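Local coordinates for protein acetaldehyde dehydrogenase (Acetylating) (PDB 5J78) that probably catalyses the NAD-dependent, coenzyme A-acylating interconversion of acetaldehyde and acetyl-CoA, at residues 245-250 with 280-285. Sequence-based numbering, arbitrary orientation.
Sequences PVYIHE and LVDESI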
loop_
_atom_site.group_PDB
_atom_site.type_symbol
_atom_site.label_atom_id
_atom_site.label_comp_id
_atom_site.label_asym_id
_atom_site.label_seq_id
_atom_site.Cartn_x
_atom_site.Cartn_y
_atom_site.Cartn_z
ATOM N N PRO A 245 8.298 26.112 25.674
ATOM C CA PRO A 245 7.887 26.907 26.829
ATOM C C PRO A 245 9.096 27.441 27.562
ATOM O O PRO A 245 10.085 26.714 27.678
ATOM C CB PRO A 245 7.113 25.902 27.677
ATOM C CG PRO A 245 7.846 24.599 27.425
ATOM C CD PRO A 245 8.278 24.662 25.975
ATOM N N VAL A 246 9.027 28.682 28.040
ATOM C CA VAL A 246 10.135 29.281 28.770
ATOM C C VAL A 246 9.639 29.837 30.098
ATOM O O VAL A 246 8.683 30.621 30.150
ATOM C CB VAL A 246 10.835 30.390 27.946
ATOM C CG1 VAL A 246 11.996 31.008 28.730
ATOM C CG2 VAL A 246 11.349 29.822 26.664
ATOM N N TYR A 247 10.301 29.404 31.167
ATOM C CA TYR A 247 9.957 29.790 32.549
ATOM C C TYR A 247 10.815 30.962 32.996
ATOM O O TYR A 247 12.043 30.874 32.953
ATOM C CB TYR A 247 10.162 28.592 33.484
ATOM C CG TYR A 247 9.896 28.813 34.960
ATOM C CD1 TYR A 247 8.840 29.610 35.401
ATOM C CD2 TYR A 247 10.690 28.186 35.925
ATOM C CE1 TYR A 247 8.600 29.797 36.767
ATOM C CE2 TYR A 247 10.453 28.365 37.284
ATOM C CZ TYR A 247 9.403 29.169 37.697
ATOM O OH TYR A 247 9.169 29.341 39.043
ATOM N N ILE A 248 10.183 32.067 33.402
ATOM C CA ILE A 248 10.917 33.158 34.045
ATOM C C ILE A 248 10.615 33.078 35.536
ATOM O O ILE A 248 9.511 33.377 35.983
ATOM C CB ILE A 248 10.558 34.565 33.498
ATOM C CG1 ILE A 248 10.661 34.599 31.970
ATOM C CG2 ILE A 248 11.504 35.627 34.109
ATOM C CD1 ILE A 248 10.192 35.912 31.321
ATOM N N HIS A 249 11.613 32.637 36.288
ATOM C CA HIS A 249 11.507 32.479 37.734
ATOM C C HIS A 249 11.758 33.829 38.417
ATOM O O HIS A 249 12.480 34.671 37.875
ATOM C CB HIS A 249 12.517 31.428 38.193
ATOM C CG HIS A 249 12.624 31.275 39.674
ATOM N ND1 HIS A 249 13.740 31.678 40.379
ATOM C CD2 HIS A 249 11.780 30.729 40.581
ATOM C CE1 HIS A 249 13.565 31.410 41.660
ATOM N NE2 HIS A 249 12.391 30.824 41.808
ATOM N N GLU A 250 11.177 34.028 39.602
ATOM C CA GLU A 250 11.281 35.309 40.316
ATOM C C GLU A 250 12.727 35.749 40.532
ATOM O O GLU A 250 13.002 36.935 40.719
ATOM C CB GLU A 250 10.555 35.220 41.659
ATOM C CG GLU A 250 11.367 34.598 42.780
ATOM C CD GLU A 250 10.524 34.250 44.007
ATOM O OE1 GLU A 250 11.116 33.973 45.073
ATOM O OE2 GLU A 250 9.276 34.248 43.910
ATOM N N LEU A 280 6.139 31.392 30.782
ATOM C CA LEU A 280 5.519 31.032 32.055
ATOM C C LEU A 280 6.174 31.926 33.100
ATOM O O LEU A 280 7.395 31.874 33.267
ATOM C CB LEU A 280 5.728 29.547 32.373
ATOM C CG LEU A 280 5.704 28.593 31.178
ATOM C CD1 LEU A 280 6.065 27.207 31.661
ATOM C CD2 LEU A 280 4.350 28.576 30.478
ATOM N N VAL A 281 5.391 32.767 33.777
ATOM C CA VAL A 281 5.975 33.817 34.616
ATOM C C VAL A 281 5.459 33.787 36.054
ATOM O O VAL A 281 4.250 33.688 36.305
ATOM C CB VAL A 281 5.712 35.210 33.990
ATOM C CG1 VAL A 281 6.365 36.316 34.804
ATOM C CG2 VAL A 281 6.244 35.235 32.573
ATOM N N ASP A 282 6.402 33.851 36.993
ATOM C CA ASP A 282 6.073 33.857 38.415
ATOM C C ASP A 282 5.217 35.093 38.682
ATOM O O ASP A 282 5.541 36.182 38.227
ATOM C CB ASP A 282 7.343 33.875 39.288
ATOM C CG ASP A 282 7.846 32.486 39.658
ATOM O OD1 ASP A 282 7.118 31.488 39.456
ATOM O OD2 ASP A 282 8.979 32.411 40.179
ATOM N N GLU A 283 4.111 34.902 39.384
ATOM C CA GLU A 283 3.174 35.971 39.645
ATOM C C GLU A 283 3.890 37.123 40.319
ATOM O O GLU A 283 3.674 38.279 39.981
ATOM C CB GLU A 283 2.024 35.473 40.507
ATOM C CG GLU A 283 0.775 36.327 40.385
ATOM C CD GLU A 283 -0.342 35.859 41.293
ATOM O OE1 GLU A 283 -0.040 35.228 42.330
ATOM O OE2 GLU A 283 -1.521 36.120 40.968
ATOM N N SER A 284 4.798 36.794 41.226
ATOM C CA SER A 284 5.497 37.794 41.999
ATOM C C SER A 284 6.272 38.818 41.165
ATOM O O SER A 284 6.608 39.881 41.682
ATOM C CB SER A 284 6.457 37.109 42.969
ATOM O OG SER A 284 7.381 36.293 42.279
ATOM N N ILE A 285 6.565 38.508 39.899
ATOM C CA ILE A 285 7.312 39.434 39.035
ATOM C C ILE A 285 6.566 39.705 37.728
ATOM O O ILE A 285 7.115 40.283 36.797
ATOM C CB ILE A 285 8.723 38.913 38.701
ATOM C CG1 ILE A 285 8.652 37.536 38.010
ATOM C CG2 ILE A 285 9.577 38.858 39.966
ATOM C CD1 ILE A 285 9.862 37.213 37.134
HETATM O O HOH W 1 8.804 31.157 42.506
#
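Val246 O accepts a hydrogen bond from Leu280 N (2.7 Å), and Leu280 O one from Ile248 N (2.8 Å), pairing neighbouring strands of a seven-stranded parallel sheet, consistent with the catalytic domain of the aldehyde dehydrogenase fold; strand 276-282 follows shortly after Cys273, seen as 3-sulfinoalanine. The third bond, Asp282 N to Ile248 O, is weak at 3.3 Å; beyond it the Asp282 carboxylate takes over. Asp282 OD1 accepts the Tyr247 hydroxyl on the syn side (OH to OD1 3.0 Å); Tyr247 CG, anti to the backbone N (chi1 178°), carries this phenol along the sheet to its partner. Asp282 OD2 receives Glu250 N on the anti side at 2.8 Å, both donors tilted from the carboxylate plane. A water donates to Asp282 OD2 (2.6 Å) and, weakly, to Glu250 OE2, bridging the carboxylates. An alanine in place of Asp282 would probably leave the Tyr247 hydroxyl and Glu250 amide without these acceptors. Ser284 OG donates to Glu250 OE2, while His249 ND1 bonds Ser251. On the face bearing Ile248 and Val281, Ile285 CD1 packs on Ile248 CG2. Three donors, the third a water, thus converge on one carboxylate, which probably steadies its negative charge despite Glu250 OE2 lying 4.2 Å from Asp282 OD2, and joins the loops following both strands.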